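Local coordinates for vacuolar protein sorting-associated protein IST1 (Saccharomyces cerevisiae, PDB 3GGY) that acts late in multivesicular body cargo sorting, regulating recruitment of VPS4 to the ESCRT-III complex and diminishing the ATPase activity of VPS4, at residues Y55-E58 and T59-D63; D120-K123 and E124-Q127. All coordinates share one frame; numbering follows the deposited sequence.

In the fold
Both contacts are local, each within one continuous run of the all-helical N-terminal domain of IST1, and both fall inside the IST1 family region. Interaction 1 (55-63) comes first along the chain, on the long helix 50-82, which packs against helix 8-46; interaction 2 (120-127) follows much later, where the loop after helix 105-115 turns into helix 125-135. Their centres lie 24 Å apart and their nearest atoms about 8 Å, so they do not touch. Helix 8-46 meets both, through Val-41 and Arg-38 at interaction 1 and through Arg-22 and Met-18 at interaction 2. Helices 8-46 and 50-82 form the long hairpin known from ESCRT-III proteins, against which the later helices pack.

Interaction 1: Y55-E58 and T59-D63; sequences YRVE and TLIHD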
# COMPACT_ATOMS: atom_id res chain seq x y z
N TYR A 55 -16.11 4.44 -15.00
CA TYR A 55 -15.16 5.32 -14.32
C TYR A 55 -15.04 4.93 -12.85
O TYR A 55 -13.94 4.91 -12.29
CB TYR A 55 -15.63 6.78 -14.41
CG TYR A 55 -15.49 7.41 -15.77
CD1 TYR A 55 -16.29 8.49 -16.15
CD2 TYR A 55 -14.53 6.96 -16.68
CE1 TYR A 55 -16.14 9.11 -17.39
CE2 TYR A 55 -14.36 7.57 -17.92
CZ TYR A 55 -15.17 8.65 -18.26
OH TYR A 55 -15.01 9.27 -19.48
N ARG A 56 -16.17 4.61 -12.23
CA ARG A 56 -16.19 4.26 -10.82
C ARG A 56 -15.44 2.96 -10.56
O ARG A 56 -14.77 2.80 -9.54
CB ARG A 56 -17.62 4.14 -10.32
CG ARG A 56 -17.75 4.27 -8.82
CD ARG A 56 -17.41 5.69 -8.38
NE ARG A 56 -18.58 6.40 -7.88
CZ ARG A 56 -19.11 6.20 -6.67
NH1 ARG A 56 -18.57 5.31 -5.86
NH2 ARG A 56 -20.18 6.88 -6.29
N VAL A 57 -15.56 2.02 -11.50
CA VAL A 57 -14.87 0.75 -11.36
C VAL A 57 -13.37 0.95 -11.49
O VAL A 57 -12.58 0.34 -10.76
CB VAL A 57 -15.38 -0.26 -12.41
CG1 VAL A 57 -14.47 -1.48 -12.47
CG2 VAL A 57 -16.79 -0.69 -12.05
N GLU A 58 -12.95 1.81 -12.41
CA GLU A 58 -11.53 2.07 -12.58
C GLU A 58 -10.94 2.57 -11.26
O GLU A 58 -9.85 2.17 -10.86
CB GLU A 58 -11.30 3.09 -13.69
CG GLU A 58 -11.84 2.61 -15.03
CD GLU A 58 -11.59 3.59 -16.16
OE1 GLU A 58 -12.01 4.76 -16.03
OE2 GLU A 58 -10.98 3.18 -17.17
N THR A 59 -11.68 3.44 -10.58
CA THR A 59 -11.23 4.00 -9.31
C THR A 59 -11.21 2.90 -8.25
O THR A 59 -10.27 2.80 -7.45
CB THR A 59 -12.18 5.13 -8.85
OG1 THR A 59 -12.18 6.17 -9.84
CG2 THR A 59 -11.72 5.70 -7.52
N LEU A 60 -12.24 2.07 -8.24
CA LEU A 60 -12.34 0.97 -7.28
C LEU A 60 -11.16 0.00 -7.43
O LEU A 60 -10.62 -0.50 -6.44
CB LEU A 60 -13.66 0.22 -7.50
CG LEU A 60 -13.91 -1.06 -6.70
CD1 LEU A 60 -13.80 -0.79 -5.21
CD2 LEU A 60 -15.30 -1.60 -7.05
N ILE A 61 -10.77 -0.28 -8.67
CA ILE A 61 -9.65 -1.17 -8.93
C ILE A 61 -8.40 -0.62 -8.26
O ILE A 61 -7.66 -1.36 -7.62
CB ILE A 61 -9.43 -1.33 -10.45
CG1 ILE A 61 -10.56 -2.19 -11.02
CG2 ILE A 61 -8.07 -1.97 -10.73
CD1 ILE A 61 -10.59 -2.25 -12.54
N HIS A 62 -8.17 0.67 -8.42
CA HIS A 62 -7.01 1.28 -7.80
C HIS A 62 -7.15 1.26 -6.28
O HIS A 62 -6.17 1.02 -5.57
CB HIS A 62 -6.82 2.72 -8.29
CG HIS A 62 -5.68 3.43 -7.62
ND1 HIS A 62 -5.78 3.96 -6.35
CD2 HIS A 62 -4.40 3.63 -8.02
CE1 HIS A 62 -4.61 4.46 -6.00
NE2 HIS A 62 -3.76 4.28 -6.99
N ASP A 63 -8.36 1.50 -5.78
CA ASP A 63 -8.59 1.48 -4.34
C ASP A 63 -8.25 0.11 -3.75
O ASP A 63 -7.66 0.03 -2.67
CB ASP A 63 -10.05 1.83 -4.00
CG ASP A 63 -10.38 3.29 -4.30
OD1 ASP A 63 -9.46 4.13 -4.33
OD2 ASP A 63 -11.58 3.59 -4.48
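Thr-59 donates twice to the carbonyl of Tyr-55, one helical turn earlier. Tyr-55 O accepts the backbone N-H of Thr-59 at 3.2 Å and also its hydroxyl, Thr-59 OG1 to Tyr-55 O being 3.3 Å. The two donors arrive from opposite faces of the carbonyl plane, the hydroxyl tilted 30° out of it. With OG1 anti to its own carbonyl carbon (chi1 -60°), Thr-59 points the hydroxyl back along the helix to this oxygen.

The remaining backbone bonds continue the alpha-helical i to i+4 pattern. Leu-60 N meets Arg-56 O at 2.9 Å and Ile-61 N meets Val-57 O at 2.8 Å, while His-62 N to Glu-58 O is weak at 3.3 Å.

Apolar contact is confined to the buried side, where Val-57 CG1 meets Ile-61 CD1 at 4.0 Å. In Ile-61, CG1 folds back over Val-57 O, at 3.2 Å, which carries CD1 to the valine. Val-57 and Leu-60 continue onto Tyr-172 of helix 166-179, and Ile-61 onto Pro-164.

Glu-58 OE1 lies at the edge of the Tyr-55 ring, in its plane. Arg-56 reaches the other way, its NH1 hydrogen-bonded to Gln-40 OE1 on helix 8-46. In this part of helix 50-82, aliphatic groups thus meet helices 8-46 and 166-179, while the Thr-59 hydroxyl finds an acceptor within its own helix.

Interaction 2: D120-K123 and E124-Q127; sequences DEVK and ELSQ
Val-122 lays its CG1 methyl against Leu-125, 3.9 Å from Leu-125 CG, at the type I beta turn from Val-122 to Leu-125 that leads into helix 125-135. The turn is closed by a weak bond from Leu-125 N to Val-122 O, at 3.3 Å. Both side chains are buried, and Leu-125 also packs on Ile-116 and Val-119 of the preceding loop.

Beside this apolar pair, Glu-124 crosses Val-122 at about a right angle, its OE1 4.0 Å from Val-122 CG1. A bend at chi2 (63°) curls the carboxylate back toward the Lys-123 backbone. Its principal partner is Arg-22 of helix 8-46, with which OE1 makes a salt bridge, so the acid ties the turn to helix 8-46. The opposite charge of Lys-123 is too distant for a direct pairing: its NZ stays 6.7 Å from Glu-124 OE2.

The Lys-123 carbonyl is gripped twice by Ser-126. The backbone N of Ser-126 approaches Lys-123 O from above the carbonyl plane, at 3.1 Å, whereas the hydroxyl comes almost straight down the C=O direction. Its chi1 of 61° sets OG between the backbone N and the carbonyl carbon, turned back onto this oxygen. A water also donates weakly to Lys-123 O and accepts from Gln-127 NE2, at 3.1 Å. An alanine here would remove the hydroxyl and probably leave the carbonyl without its near-axial donor, for the Ser-126 OG to Lys-123 O bond measures 2.7 Å.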
# COMPACT_ATOMS: atom_id res chain seq x y z
N ASP A 120 0.04 9.07 1.94
CA ASP A 120 0.00 10.26 2.77
C ASP A 120 -1.00 10.15 3.91
O ASP A 120 -0.98 10.97 4.83
CB ASP A 120 -0.28 11.52 1.92
CG ASP A 120 -1.57 11.43 1.13
OD1 ASP A 120 -2.58 10.94 1.68
OD2 ASP A 120 -1.58 11.88 -0.04
N GLU A 121 -1.86 9.13 3.87
CA GLU A 121 -2.84 8.94 4.93
C GLU A 121 -2.18 8.47 6.23
O GLU A 121 -2.81 8.45 7.28
CB GLU A 121 -3.94 7.95 4.52
CG GLU A 121 -3.46 6.54 4.25
CD GLU A 121 -3.28 6.27 2.77
OE1 GLU A 121 -2.70 7.13 2.06
OE2 GLU A 121 -3.70 5.18 2.32
N VAL A 122 -0.91 8.07 6.15
CA VAL A 122 -0.17 7.63 7.32
C VAL A 122 1.10 8.49 7.41
O VAL A 122 2.16 8.10 6.92
CB VAL A 122 0.22 6.14 7.23
CG1 VAL A 122 1.00 5.72 8.47
CG2 VAL A 122 -1.03 5.29 7.10
N LYS A 123 0.97 9.65 8.04
CA LYS A 123 2.08 10.59 8.18
C LYS A 123 3.31 10.05 8.88
O LYS A 123 4.43 10.42 8.53
CB LYS A 123 1.62 11.85 8.90
CG LYS A 123 0.56 12.64 8.16
CD LYS A 123 0.22 13.93 8.89
CE LYS A 123 -0.98 14.61 8.25
NZ LYS A 123 -2.18 13.71 8.29
N GLU A 124 3.12 9.19 9.87
CA GLU A 124 4.23 8.63 10.64
C GLU A 124 5.30 7.93 9.80
O GLU A 124 6.43 7.79 10.25
CB GLU A 124 3.71 7.66 11.70
CG GLU A 124 2.89 8.31 12.82
CD GLU A 124 1.61 8.96 12.32
OE1 GLU A 124 0.92 8.36 11.47
OE2 GLU A 124 1.29 10.07 12.79
N LEU A 125 4.95 7.47 8.60
CA LEU A 125 5.94 6.80 7.78
C LEU A 125 7.14 7.70 7.51
O LEU A 125 8.27 7.23 7.38
CB LEU A 125 5.33 6.33 6.45
CG LEU A 125 4.30 5.19 6.51
CD1 LEU A 125 3.68 5.00 5.14
CD2 LEU A 125 4.97 3.90 6.99
N SER A 126 6.90 9.01 7.42
CA SER A 126 7.98 9.96 7.17
C SER A 126 9.02 9.92 8.29
O SER A 126 10.19 10.20 8.08
CB SER A 126 7.44 11.39 7.01
OG SER A 126 6.77 11.81 8.19
N GLN A 127 8.57 9.55 9.48
CA GLN A 127 9.46 9.45 10.63
C GLN A 127 10.48 8.33 10.44
O GLN A 127 11.60 8.41 10.94
CB GLN A 127 8.65 9.19 11.91
CG GLN A 127 7.93 10.41 12.44
CD GLN A 127 6.89 10.05 13.48
OE1 GLN A 127 7.12 9.19 14.34
NE2 GLN A 127 5.74 10.70 13.42
O HOH W 1 5.02 12.47 11.01